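Long-range contacts in putative type VI secretion protein (Escherichia coli, PDB 6SKI), which probably hydrolyses phospholipids as a toxic effector that the type VI secretion system carries on its VgrG spike: residues A490-E495 with N526-R531; N61-A66 with Y288-S293; S329-C334 with A404-R409; D74-E79 with K520-P525; Q357-L362 with G375-K380. All blocks are in the same frame, centred on the assembly; numbering follows the deposited sequence.

Contact 1: residues A490-E495 with N526-R531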
# COMPACT_ATOMS: atom_id res chain seq x y z
N ALA A 490 -3.64 17.78 -3.14
CA ALA A 490 -2.58 18.59 -3.73
C ALA A 490 -2.69 20.02 -3.21
O ALA A 490 -3.74 20.65 -3.36
CB ALA A 490 -2.65 18.56 -5.25
N ASN A 491 -1.62 20.51 -2.60
CA ASN A 491 -1.61 21.86 -2.06
C ASN A 491 -0.19 22.39 -2.12
O ASN A 491 0.76 21.67 -2.43
CB ASN A 491 -2.13 21.90 -0.62
CG ASN A 491 -1.49 20.87 0.27
OD1 ASN A 491 -0.34 21.01 0.67
ND2 ASN A 491 -2.23 19.82 0.59
N TRP A 492 -0.05 23.68 -1.82
CA TRP A 492 1.25 24.33 -1.83
C TRP A 492 1.69 24.68 -0.41
O TRP A 492 2.43 25.64 -0.20
CB TRP A 492 1.22 25.58 -2.71
CG TRP A 492 1.34 25.26 -4.16
CD1 TRP A 492 0.33 25.17 -5.06
CD2 TRP A 492 2.55 25.00 -4.88
NE1 TRP A 492 0.83 24.87 -6.30
CE2 TRP A 492 2.19 24.76 -6.22
CE3 TRP A 492 3.90 24.95 -4.52
CZ2 TRP A 492 3.13 24.47 -7.19
CZ3 TRP A 492 4.83 24.66 -5.49
CH2 TRP A 492 4.44 24.43 -6.81
N ASN A 493 1.25 23.89 0.56
CA ASN A 493 1.72 24.05 1.93
C ASN A 493 3.16 23.60 2.02
O ASN A 493 3.54 22.55 1.48
CB ASN A 493 0.86 23.25 2.90
CG ASN A 493 -0.52 23.83 3.07
OD1 ASN A 493 -1.34 23.30 3.81
ND2 ASN A 493 -0.79 24.93 2.38
N ILE A 494 3.98 24.37 2.71
CA ILE A 494 5.40 24.10 2.81
C ILE A 494 5.67 23.36 4.11
O ILE A 494 5.00 23.59 5.13
CB ILE A 494 6.23 25.40 2.71
CG1 ILE A 494 7.57 25.13 2.05
CG2 ILE A 494 6.45 26.03 4.07
CD1 ILE A 494 8.33 26.38 1.70
N GLU A 495 6.62 22.44 4.06
CA GLU A 495 7.11 21.73 5.23
C GLU A 495 8.62 21.90 5.29
O GLU A 495 9.26 22.29 4.31
CB GLU A 495 6.74 20.24 5.17
CG GLU A 495 5.25 19.97 5.30
CD GLU A 495 4.94 18.52 5.59
OE1 GLU A 495 5.89 17.71 5.69
OE2 GLU A 495 3.75 18.18 5.72
N ASN A 526 3.17 18.02 -0.98
CA ASN A 526 1.92 17.68 -1.64
C ASN A 526 1.65 18.63 -2.78
O ASN A 526 0.51 19.03 -3.04
CB ASN A 526 0.77 17.70 -0.64
CG ASN A 526 1.01 16.78 0.54
OD1 ASN A 526 1.14 15.57 0.37
ND2 ASN A 526 1.09 17.36 1.72
N LYS A 527 2.70 18.99 -3.50
CA LYS A 527 2.56 19.97 -4.56
C LYS A 527 1.89 19.34 -5.77
O LYS A 527 2.20 18.20 -6.13
CB LYS A 527 3.93 20.52 -4.95
CG LYS A 527 4.10 20.84 -6.41
CD LYS A 527 5.56 20.75 -6.81
CE LYS A 527 5.70 20.47 -8.29
NZ LYS A 527 7.07 19.98 -8.61
N PRO A 528 0.95 20.04 -6.39
CA PRO A 528 0.23 19.47 -7.53
C PRO A 528 1.15 19.26 -8.72
O PRO A 528 2.14 19.97 -8.90
CB PRO A 528 -0.84 20.52 -7.83
CG PRO A 528 -0.23 21.78 -7.34
CD PRO A 528 0.41 21.37 -6.05
N ASN A 529 0.81 18.28 -9.54
CA ASN A 529 1.50 18.11 -10.80
C ASN A 529 1.18 19.29 -11.71
O ASN A 529 0.14 19.94 -11.57
CB ASN A 529 1.08 16.79 -11.45
CG ASN A 529 2.08 16.30 -12.47
OD1 ASN A 529 3.27 16.16 -12.18
ND2 ASN A 529 1.61 16.01 -13.67
N ASP A 530 2.09 19.59 -12.62
CA ASP A 530 1.95 20.79 -13.43
C ASP A 530 0.67 20.73 -14.26
O ASP A 530 0.34 19.70 -14.85
CB ASP A 530 3.16 20.97 -14.35
CG ASP A 530 3.55 22.42 -14.52
OD1 ASP A 530 4.45 22.89 -13.79
OD2 ASP A 530 2.94 23.11 -15.37
N ARG A 531 -0.06 21.85 -14.27
CA ARG A 531 -1.36 22.05 -14.91
C ARG A 531 -2.45 21.29 -14.18
O ARG A 531 -3.57 21.20 -14.70
CB ARG A 531 -1.37 21.65 -16.39
CG ARG A 531 -0.48 22.52 -17.27
CD ARG A 531 -0.44 22.00 -18.69
NE ARG A 531 -1.77 21.85 -19.26
CZ ARG A 531 -2.13 20.85 -20.05
NH1 ARG A 531 -1.26 19.91 -20.38
NH2 ARG A 531 -3.37 20.78 -20.52
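With CG of Trp-492 anti to its carbonyl carbon (chi1 -80°) and the ring turned nearly perpendicular at chi2, the indole lies flat against residues 527-528. One face takes both neighbours toward its rim: Pro-528 CD stands 3.9 Å from the centroid of the five-membered ring of Trp-492, and Lys-527 CG stands 4.0 Å from that of the six-membered ring, both CH-pi contacts. Pro-528 crosses the indole at about a right angle, whereas the extended Lys-527 chain runs alongside. Asn-491 holds the crowded chi1 position (49°), and its OD1 accepts from the backbone N of Asn-493 at 3.3 Å, on a lone pair. This Asx turn bends a loop that leads into strand 495-497, while residues 526-531 leave its antiparallel partner, strand 521-523; the contact carries the pairing of that two-stranded sheet on into irregular chain. A single backbone bond crosses, from Asn-491 N to Asn-526 O at 2.6 Å, with the donor above the carbonyl plane. Beside it, Ala-490 CB touches Pro-528 CB at 3.7 Å. Asn-526 CB lies 3.7 Å from Asn-491 OD1 as the two side chains run side by side, amide planes 68° apart; OD1 of Asn-526 accepts from Arg-289.

Contact 2: residues N61-A66 with Y288-S293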
# COMPACT_ATOMS: atom_id res chain seq x y z
N ASN A 61 12.74 15.11 -3.10
CA ASN A 61 13.21 14.97 -4.47
C ASN A 61 12.20 15.57 -5.44
O ASN A 61 11.03 15.16 -5.47
CB ASN A 61 13.44 13.49 -4.78
CG ASN A 61 14.26 13.27 -6.03
OD1 ASN A 61 15.46 13.52 -6.03
ND2 ASN A 61 13.63 12.78 -7.08
N GLU A 62 12.65 16.56 -6.21
CA GLU A 62 11.87 17.21 -7.27
C GLU A 62 10.78 18.11 -6.72
O GLU A 62 10.08 18.78 -7.49
CB GLU A 62 11.27 16.19 -8.23
CG GLU A 62 12.28 15.23 -8.84
CD GLU A 62 13.14 15.89 -9.89
OE1 GLU A 62 12.73 16.93 -10.44
OE2 GLU A 62 14.24 15.36 -10.17
N CYS A 63 10.62 18.16 -5.39
CA CYS A 63 9.57 18.98 -4.78
C CYS A 63 10.10 19.89 -3.69
O CYS A 63 9.29 20.51 -2.98
CB CYS A 63 8.46 18.09 -4.22
SG CYS A 63 7.20 17.63 -5.42
N SER A 64 11.41 20.02 -3.53
CA SER A 64 11.95 20.93 -2.54
C SER A 64 11.71 22.37 -2.98
O SER A 64 11.47 22.67 -4.15
CB SER A 64 13.44 20.69 -2.32
OG SER A 64 14.13 20.60 -3.55
N ALA A 65 11.76 23.29 -2.00
CA ALA A 65 11.57 24.70 -2.31
C ALA A 65 12.64 25.22 -3.25
O ALA A 65 12.41 26.21 -3.95
CB ALA A 65 11.55 25.52 -1.02
N ALA A 66 13.81 24.59 -3.27
CA ALA A 66 14.89 25.05 -4.13
C ALA A 66 14.68 24.64 -5.58
O ALA A 66 15.06 25.39 -6.50
CB ALA A 66 16.23 24.52 -3.62
N TYR A 288 -3.92 14.60 -7.83
CA TYR A 288 -3.21 15.50 -8.72
C TYR A 288 -1.79 15.80 -8.27
O TYR A 288 -1.12 16.60 -8.92
CB TYR A 288 -3.98 16.81 -8.87
CG TYR A 288 -5.39 16.62 -9.38
CD1 TYR A 288 -5.62 15.99 -10.58
CD2 TYR A 288 -6.48 17.05 -8.64
CE1 TYR A 288 -6.90 15.81 -11.05
CE2 TYR A 288 -7.76 16.86 -9.09
CZ TYR A 288 -7.96 16.24 -10.30
OH TYR A 288 -9.24 16.06 -10.77
N ARG A 289 -1.33 15.20 -7.18
CA ARG A 289 -0.03 15.53 -6.63
C ARG A 289 1.09 15.09 -7.56
O ARG A 289 0.94 14.16 -8.37
CB ARG A 289 0.14 14.87 -5.26
CG ARG A 289 -0.46 15.67 -4.13
CD ARG A 289 -0.27 14.97 -2.82
NE ARG A 289 -1.07 13.76 -2.74
CZ ARG A 289 -1.27 13.07 -1.62
NH1 ARG A 289 -0.72 13.47 -0.49
NH2 ARG A 289 -2.03 11.98 -1.64
N TYR A 290 2.23 15.77 -7.45
CA TYR A 290 3.38 15.43 -8.27
C TYR A 290 4.06 14.16 -7.76
O TYR A 290 4.48 13.32 -8.56
CB TYR A 290 4.36 16.60 -8.30
CG TYR A 290 5.67 16.30 -8.98
CD1 TYR A 290 5.85 16.57 -10.33
CD2 TYR A 290 6.74 15.76 -8.28
CE1 TYR A 290 7.04 16.30 -10.96
CE2 TYR A 290 7.93 15.48 -8.90
CZ TYR A 290 8.08 15.75 -10.24
OH TYR A 290 9.27 15.48 -10.87
N ASN A 291 4.16 14.02 -6.45
CA ASN A 291 4.81 12.86 -5.85
C ASN A 291 3.92 11.62 -5.86
O ASN A 291 4.36 10.55 -5.44
CB ASN A 291 5.21 13.17 -4.41
CG ASN A 291 6.53 13.90 -4.33
OD1 ASN A 291 7.39 13.76 -5.20
ND2 ASN A 291 6.71 14.69 -3.29
N PHE A 292 2.68 11.74 -6.34
CA PHE A 292 1.75 10.62 -6.40
C PHE A 292 1.30 10.50 -7.85
O PHE A 292 0.27 11.04 -8.25
CB PHE A 292 0.57 10.83 -5.47
CG PHE A 292 0.95 10.80 -4.02
CD1 PHE A 292 1.59 11.87 -3.43
CD2 PHE A 292 0.65 9.70 -3.24
CE1 PHE A 292 1.94 11.85 -2.10
CE2 PHE A 292 0.99 9.67 -1.91
CZ PHE A 292 1.63 10.75 -1.34
N SER A 293 2.09 9.78 -8.64
CA SER A 293 1.78 9.52 -10.03
C SER A 293 1.29 8.09 -10.17
O SER A 293 1.79 7.18 -9.50
CB SER A 293 3.00 9.76 -10.91
OG SER A 293 4.07 8.91 -10.55
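A sulfur-aromatic contact sets Cys-63 SG 4.5 Å from the centroid of the Tyr-290 ring, 56° off the normal, so its approach is oblique. The nearest ring atom to that sulfur is Tyr-290 CD2, at 3.4 Å. CG of Tyr-290 is anti to the backbone N (chi1 173°), which sends the ring out toward residues 62 and 63, and the same ring makes a cation-pi contact with Lys-527. Van der Waals contact follows at its far end, where Glu-62 CB meets Tyr-290 OH at 3.4 Å and Tyr-290 CE2 at 3.5 Å. The Glu-62 chain bends at chi2 (-74°), and its carboxylate forms a salt bridge with Arg-67. Among polar groups, Asn-291 ND2 lies 3.7 Å from Cys-63 SG and donates to the backbone oxygens of Lys-59 and Pro-525. No hydrogen bond joins residues 61-66 directly to 288-293, so what joins them is van der Waals and sulfur-aromatic contact. Residues 288-293 fall in the region matching the Tle1-like catalytic domain of the alpha/beta-hydrolase clan. Two loops meet here: one links helix 53-58 to helix 72-85, while the other joins strand 278-284 to strand 294-296.

Contact 3: residues S329-C334 with A404-R409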
# COMPACT_ATOMS: atom_id res chain seq x y z
N SER A 329 -6.86 23.48 5.19
CA SER A 329 -6.45 24.87 5.05
C SER A 329 -5.23 24.83 4.14
O SER A 329 -4.11 24.62 4.62
CB SER A 329 -6.15 25.51 6.40
OG SER A 329 -7.25 25.35 7.28
N LEU A 330 -5.44 25.05 2.85
CA LEU A 330 -4.45 24.67 1.85
C LEU A 330 -4.08 25.86 0.97
O LEU A 330 -4.95 26.63 0.55
CB LEU A 330 -4.98 23.54 0.96
CG LEU A 330 -5.69 22.38 1.65
CD1 LEU A 330 -6.38 21.52 0.62
CD2 LEU A 330 -4.71 21.56 2.47
N PHE A 331 -2.79 25.99 0.69
CA PHE A 331 -2.34 26.90 -0.35
C PHE A 331 -2.53 26.22 -1.70
O PHE A 331 -1.91 25.20 -1.97
CB PHE A 331 -0.88 27.29 -0.15
CG PHE A 331 -0.67 28.36 0.87
CD1 PHE A 331 -1.47 29.49 0.89
CD2 PHE A 331 0.33 28.25 1.81
CE1 PHE A 331 -1.28 30.48 1.82
CE2 PHE A 331 0.53 29.24 2.75
CZ PHE A 331 -0.28 30.35 2.76
N LEU A 332 -3.40 26.78 -2.53
CA LEU A 332 -3.64 26.24 -3.86
C LEU A 332 -2.81 26.95 -4.92
O LEU A 332 -2.89 26.60 -6.10
CB LEU A 332 -5.12 26.33 -4.20
CG LEU A 332 -6.03 25.40 -3.40
CD1 LEU A 332 -7.37 25.24 -4.10
CD2 LEU A 332 -5.37 24.05 -3.20
N SER A 333 -2.01 27.93 -4.51
CA SER A 333 -0.98 28.53 -5.33
C SER A 333 0.27 28.64 -4.48
O SER A 333 0.20 28.72 -3.25
CB SER A 333 -1.40 29.92 -5.83
OG SER A 333 -0.38 30.51 -6.60
N CYS A 334 1.42 28.63 -5.13
CA CYS A 334 2.66 28.83 -4.39
C CYS A 334 2.71 30.27 -3.92
O CYS A 334 2.63 31.19 -4.74
CB CYS A 334 3.86 28.50 -5.26
SG CYS A 334 5.45 28.99 -4.55
N ALA A 404 -1.22 34.47 -1.86
CA ALA A 404 -1.42 33.08 -2.25
C ALA A 404 -2.91 32.82 -2.40
O ALA A 404 -3.75 33.64 -2.04
CB ALA A 404 -0.81 32.12 -1.23
N VAL A 405 -3.24 31.66 -2.97
CA VAL A 405 -4.62 31.21 -3.05
C VAL A 405 -4.86 30.19 -1.95
O VAL A 405 -4.17 29.17 -1.87
CB VAL A 405 -4.94 30.62 -4.43
CG1 VAL A 405 -6.40 30.27 -4.53
CG2 VAL A 405 -4.56 31.59 -5.51
N PHE A 406 -5.84 30.46 -1.09
CA PHE A 406 -6.15 29.62 0.05
C PHE A 406 -7.51 28.96 -0.13
O PHE A 406 -8.48 29.60 -0.56
CB PHE A 406 -6.15 30.44 1.34
CG PHE A 406 -5.71 29.67 2.54
CD1 PHE A 406 -4.42 29.18 2.63
CD2 PHE A 406 -6.57 29.43 3.59
CE1 PHE A 406 -4.00 28.48 3.74
CE2 PHE A 406 -6.17 28.72 4.69
CZ PHE A 406 -4.88 28.25 4.77
N PHE A 407 -7.58 27.68 0.20
CA PHE A 407 -8.82 26.92 0.24
C PHE A 407 -9.07 26.49 1.67
O PHE A 407 -8.20 25.89 2.31
CB PHE A 407 -8.74 25.70 -0.67
CG PHE A 407 -10.02 24.93 -0.76
CD1 PHE A 407 -11.17 25.52 -1.24
CD2 PHE A 407 -10.08 23.60 -0.36
CE1 PHE A 407 -12.35 24.81 -1.31
CE2 PHE A 407 -11.25 22.90 -0.44
CZ PHE A 407 -12.38 23.50 -0.91
N GLU A 408 -10.25 26.82 2.19
CA GLU A 408 -10.65 26.46 3.54
C GLU A 408 -11.89 25.58 3.48
O GLU A 408 -12.94 26.03 3.02
CB GLU A 408 -10.92 27.69 4.40
CG GLU A 408 -9.69 28.52 4.71
CD GLU A 408 -9.95 30.01 4.56
OE1 GLU A 408 -10.22 30.67 5.59
OE2 GLU A 408 -9.87 30.52 3.42
N ARG A 409 -11.76 24.35 3.95
CA ARG A 409 -12.89 23.44 4.08
C ARG A 409 -12.75 22.73 5.42
O ARG A 409 -11.65 22.37 5.82
CB ARG A 409 -12.93 22.42 2.94
CG ARG A 409 -14.19 21.58 2.94
CD ARG A 409 -14.36 20.83 1.64
NE ARG A 409 -13.11 20.23 1.19
CZ ARG A 409 -13.04 19.17 0.39
NH1 ARG A 409 -14.14 18.60 -0.04
NH2 ARG A 409 -11.86 18.70 0.03
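Two contacts grip Val-405 O: a hydrogen bond from Leu-332 N at 2.6 Å, in the carbonyl plane, and a CA-H...O contact from Phe-331 CA at 3.3 Å. Leu-330 O is held in the same way, by Phe-407 N and Phe-406 CA. In the hydrogen-bonded pair Leu-330 and Phe-407, the bonds Leu-330 N to Phe-407 O and Phe-407 N to Leu-330 O are both 2.9 Å and nearly straight (163° and 165°). Ser-329 with Glu-408 and Phe-331 with Phe-406 are the flanking non-hydrogen-bonded pairs of this antiparallel ladder, in a three-stranded sheet with strand 398-409 central. The edge of Phe-406 is directed at the face of Phe-331, an offset edge-to-face pair with centroids 5.2 Å apart and planes at 72°. Ala-404 CB touches the Phe-331 ring at CD1, 3.4 Å away, and Ser-329 CB reaches Phe-406 CZ. On the face of Leu-330 and Phe-407 these two side chains meet only loosely; Leu-332, just past the strand, lays CD1 against Phe-407 CB at 3.7 Å. Helix 72-85 covers the Phe-331 face. The chemistry implies a register set by backbone bonds, while mainly apolar side chains pack on both faces, with partly exposed Ser-329 and Glu-408 at one end.

Contact 4: residues D74-E79 with K520-P525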
# COMPACT_ATOMS: atom_id res chain seq x y z
N ASP A 74 12.19 33.29 1.02
CA ASP A 74 10.82 33.15 0.56
C ASP A 74 10.17 31.89 1.12
O ASP A 74 8.97 31.87 1.38
CB ASP A 74 10.78 33.14 -0.97
CG ASP A 74 10.77 34.54 -1.55
OD1 ASP A 74 10.64 35.51 -0.78
OD2 ASP A 74 10.88 34.67 -2.79
N ALA A 75 10.95 30.83 1.30
CA ALA A 75 10.40 29.60 1.88
C ALA A 75 10.01 29.81 3.34
O ALA A 75 8.95 29.34 3.78
CB ALA A 75 11.40 28.46 1.73
N GLN A 76 10.85 30.51 4.10
CA GLN A 76 10.49 30.80 5.48
C GLN A 76 9.30 31.75 5.54
O GLN A 76 8.47 31.65 6.45
CB GLN A 76 11.68 31.37 6.24
CG GLN A 76 11.37 31.70 7.68
CD GLN A 76 11.20 30.46 8.53
OE1 GLN A 76 10.14 30.24 9.11
NE2 GLN A 76 12.24 29.65 8.60
N SER A 77 9.18 32.66 4.57
CA SER A 77 8.01 33.51 4.51
C SER A 77 6.75 32.72 4.17
O SER A 77 5.68 33.03 4.68
CB SER A 77 8.21 34.63 3.49
OG SER A 77 9.42 35.33 3.74
N CYS A 78 6.87 31.69 3.33
CA CYS A 78 5.74 30.81 3.05
C CYS A 78 5.31 30.07 4.31
O CYS A 78 4.11 29.96 4.60
CB CYS A 78 6.10 29.81 1.95
SG CYS A 78 6.27 30.50 0.30
N GLU A 79 6.28 29.55 5.06
CA GLU A 79 5.96 28.88 6.32
C GLU A 79 5.28 29.83 7.29
O GLU A 79 4.29 29.46 7.94
CB GLU A 79 7.23 28.30 6.95
CG GLU A 79 6.98 27.62 8.28
CD GLU A 79 7.99 26.53 8.57
OE1 GLU A 79 7.78 25.39 8.10
OE2 GLU A 79 8.98 26.81 9.28
N LYS A 520 17.01 24.91 8.18
CA LYS A 520 15.76 24.29 7.76
C LYS A 520 15.73 24.20 6.24
O LYS A 520 15.96 25.20 5.55
CB LYS A 520 14.56 25.09 8.28
CG LYS A 520 13.95 24.50 9.54
CD LYS A 520 12.62 25.15 9.87
CE LYS A 520 12.73 26.66 9.89
NZ LYS A 520 11.52 27.28 10.48
N ALA A 521 15.45 23.01 5.74
CA ALA A 521 15.26 22.77 4.32
C ALA A 521 13.77 22.62 4.05
O ALA A 521 13.06 21.93 4.80
CB ALA A 521 16.00 21.51 3.86
N PHE A 522 13.30 23.25 2.98
CA PHE A 522 11.87 23.43 2.75
C PHE A 522 11.43 22.65 1.52
O PHE A 522 12.08 22.72 0.47
CB PHE A 522 11.55 24.92 2.58
CG PHE A 522 11.60 25.68 3.87
CD1 PHE A 522 12.70 26.45 4.19
CD2 PHE A 522 10.55 25.63 4.76
CE1 PHE A 522 12.75 27.15 5.37
CE2 PHE A 522 10.59 26.33 5.94
CZ PHE A 522 11.69 27.09 6.25
N VAL A 523 10.34 21.92 1.66
CA VAL A 523 9.77 21.09 0.60
C VAL A 523 8.30 21.42 0.47
O VAL A 523 7.64 21.79 1.45
CB VAL A 523 9.98 19.59 0.89
CG1 VAL A 523 9.31 19.21 2.19
CG2 VAL A 523 9.47 18.74 -0.25
N PHE A 524 7.78 21.32 -0.74
CA PHE A 524 6.33 21.27 -0.93
C PHE A 524 5.94 19.81 -1.12
O PHE A 524 5.96 19.31 -2.25
CB PHE A 524 5.91 22.13 -2.12
CG PHE A 524 6.22 23.58 -1.95
CD1 PHE A 524 5.42 24.40 -1.18
CD2 PHE A 524 7.34 24.13 -2.56
CE1 PHE A 524 5.71 25.73 -1.03
CE2 PHE A 524 7.63 25.47 -2.41
CZ PHE A 524 6.82 26.27 -1.64
N PRO A 525 5.59 19.10 -0.05
CA PRO A 525 5.43 17.65 -0.16
C PRO A 525 4.24 17.24 -1.00
O PRO A 525 4.30 16.22 -1.69
CB PRO A 525 5.25 17.21 1.30
CG PRO A 525 5.78 18.35 2.10
CD PRO A 525 5.36 19.55 1.33
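Helix 72-85 lies across the short strand 521-523, and the contact is a helix-on-strand packing with a salt bridge at its margin. The axes of the two short segments pass 9.1 Å apart at 64°. Phe-522 is the main apolar element: with CG anti to the carbonyl carbon (chi1 -74°), its ring reaches to the helix backbone. Ala-75 CB touches it at CD1, 3.4 Å away. The backbone from Ala-75 C to Gln-76 N passes over one ring face, with Ala-75 C above the centre, while the carboxyl carbon of Glu-79 lies in plane at the ring edge. Strand 521-523 pairs antiparallel with strand 495-497, so the helix covers one side of a two-stranded sheet; Ile-494, just ahead of that partner strand, also touches Ala-75 and Phe-522. Glu-79 has CG anti to the backbone N and runs out extended until it meets Lys-520 tip to tip. The Lys-520 chain bends at chi3, and its NZ donates to Glu-79 OE2 at 2.8 Å, nearly along the C-O axis of that oxygen. The carboxylate is turned 69° from the Phe-522 ring. Burial would tend to disfavour the charge of Glu-79, and the ammonium of Lys-520 probably offsets this; Lys-83 adds a long, weak ion pair at OE1. The Gln-76 side chain, bent at chi2, crosses Lys-520 at about a right angle and borders Phe-522 CZ.

Contact 5: residues Q357-L362 with G375-K380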
# COMPACT_ATOMS: atom_id res chain seq x y z
N GLN A 357 -5.15 35.65 -10.55
CA GLN A 357 -5.16 34.87 -11.78
C GLN A 357 -5.25 33.38 -11.48
O GLN A 357 -6.02 32.65 -12.11
CB GLN A 357 -3.92 35.17 -12.61
CG GLN A 357 -4.13 36.22 -13.68
CD GLN A 357 -3.16 36.07 -14.83
OE1 GLN A 357 -2.09 35.48 -14.68
NE2 GLN A 357 -3.54 36.59 -15.99
N VAL A 358 -4.47 32.91 -10.50
CA VAL A 358 -4.51 31.50 -10.14
C VAL A 358 -5.88 31.13 -9.57
O VAL A 358 -6.40 30.04 -9.84
CB VAL A 358 -3.38 31.16 -9.15
CG1 VAL A 358 -3.46 29.70 -8.75
CG2 VAL A 358 -2.04 31.45 -9.78
N ARG A 359 -6.48 32.02 -8.79
CA ARG A 359 -7.79 31.71 -8.21
C ARG A 359 -8.86 31.62 -9.29
O ARG A 359 -9.71 30.72 -9.25
CB ARG A 359 -8.19 32.77 -7.18
CG ARG A 359 -9.31 32.31 -6.26
CD ARG A 359 -9.86 33.46 -5.46
NE ARG A 359 -9.90 34.69 -6.25
CZ ARG A 359 -10.93 35.06 -7.01
NH1 ARG A 359 -12.01 34.30 -7.08
NH2 ARG A 359 -10.88 36.19 -7.69
N LYS A 360 -8.83 32.53 -10.26
CA LYS A 360 -9.81 32.46 -11.34
C LYS A 360 -9.53 31.32 -12.30
O LYS A 360 -10.44 30.87 -13.00
CB LYS A 360 -9.84 33.79 -12.11
CG LYS A 360 -10.12 34.99 -11.24
CD LYS A 360 -10.24 36.26 -12.07
CE LYS A 360 -9.45 37.39 -11.44
NZ LYS A 360 -10.18 38.00 -10.30
N MET A 361 -8.29 30.83 -12.35
CA MET A 361 -8.00 29.62 -13.11
C MET A 361 -8.52 28.38 -12.39
O MET A 361 -9.04 27.46 -13.03
CB MET A 361 -6.50 29.50 -13.34
CG MET A 361 -6.09 28.36 -14.26
SD MET A 361 -5.68 26.86 -13.35
CE MET A 361 -4.14 27.35 -12.57
N LEU A 362 -8.40 28.35 -11.07
CA LEU A 362 -8.84 27.20 -10.30
C LEU A 362 -10.36 27.15 -10.19
O LEU A 362 -10.93 26.06 -10.07
CB LEU A 362 -8.22 27.24 -8.91
CG LEU A 362 -6.72 26.96 -8.88
CD1 LEU A 362 -6.22 26.94 -7.47
CD2 LEU A 362 -6.40 25.66 -9.59
N GLY A 375 -16.00 24.43 0.02
CA GLY A 375 -15.15 25.23 0.88
C GLY A 375 -15.06 26.62 0.29
O GLY A 375 -15.63 26.89 -0.76
N LYS A 376 -14.36 27.50 0.99
CA LYS A 376 -14.19 28.87 0.53
C LYS A 376 -12.81 29.03 -0.10
O LYS A 376 -11.79 28.67 0.51
CB LYS A 376 -14.40 29.86 1.68
CG LYS A 376 -13.44 29.74 2.85
CD LYS A 376 -13.63 30.87 3.84
CE LYS A 376 -13.67 32.22 3.15
NZ LYS A 376 -12.90 33.25 3.89
N LEU A 377 -12.79 29.53 -1.33
CA LEU A 377 -11.56 29.80 -2.06
C LEU A 377 -11.32 31.31 -2.08
O LEU A 377 -12.18 32.07 -2.55
CB LEU A 377 -11.64 29.25 -3.48
CG LEU A 377 -10.34 29.22 -4.29
CD1 LEU A 377 -9.36 28.26 -3.66
CD2 LEU A 377 -10.62 28.85 -5.72
N THR A 378 -10.17 31.73 -1.59
CA THR A 378 -9.86 33.14 -1.41
C THR A 378 -8.42 33.37 -1.84
O THR A 378 -7.66 32.42 -2.01
CB THR A 378 -10.08 33.55 0.06
OG1 THR A 378 -11.41 33.17 0.46
CG2 THR A 378 -9.96 35.05 0.25
N THR A 379 -8.06 34.63 -2.06
CA THR A 379 -6.66 35.03 -2.15
C THR A 379 -6.28 35.68 -0.83
O THR A 379 -6.90 36.67 -0.42
CB THR A 379 -6.40 35.98 -3.31
OG1 THR A 379 -6.66 37.32 -2.89
CG2 THR A 379 -7.26 35.65 -4.50
N LYS A 380 -5.29 35.12 -0.16
CA LYS A 380 -4.84 35.60 1.14
C LYS A 380 -3.59 36.44 0.97
O LYS A 380 -2.66 36.05 0.23
CB LYS A 380 -4.59 34.44 2.09
CG LYS A 380 -5.85 33.72 2.50
CD LYS A 380 -6.27 34.09 3.90
CE LYS A 380 -7.58 33.44 4.27
NZ LYS A 380 -8.50 34.38 4.95
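Arg-359 has the most surface buried here, followed by Leu-377 and Thr-379, and the aliphatic part of the arginine does most of the touching. Its CG is anti to the backbone N (chi1 -163°), so the chain leaves the helix toward the strand before bending at chi3 (37°). Along this path Arg-359 CG meets Leu-377 CD2 at 3.7 Å, the two side chains sliding past each other in opposite directions. Leu-377, also with CG anti to its backbone N, brings that same methyl to Leu-362 CB at 4.3 Å, one helical turn further on. Helix 350-362 runs nearly antiparallel to strand 376-386, the short segment axes making 165° and approaching to 8.7 Å, and packs on one face of the sheet in which this strand lies at an edge beside strand 398-409. Leu-377 extends the apolar layer to Leu-332 and Val-405 of the other strands. Thr-379 crosses Arg-359 at about a right angle: its methyl, CG2, lies 3.5 Å from Arg-359 CD and 3.3 Å from Arg-359 NE, at the guanidinium edge and near its plane. CG2 is anti to the carbonyl carbon of Thr-379, while OG1 takes the crowded position. No hydrogen bond crosses between the two segments, and the charged end of Arg-359 is instead paired with Glu-356 on its own helix through NH2.

How the contacts relate
Contacts 1 to 4 form a connected group, and contact 5 joins it through contact 3, their centres 8 Å apart across neighbouring strands 398-409 and 376-386. Contact 1 lies centrally: it touches contacts 2, 3 and 4, with centres about 7, 10 and 12 Å away. Contact 5 lies about 21 Å from both contact 2 and contact 4, centre to centre, touching neither. Along the chain contact 5 is nested within contact 3, which is itself nested within the loop closed by contact 4; contact 4 crosses both 1 and 2. Residues 490-495 and 520-531 together reach the three-stranded sheet, helix 72-85 and the loop at 288-293, tying late chain segments to early ones.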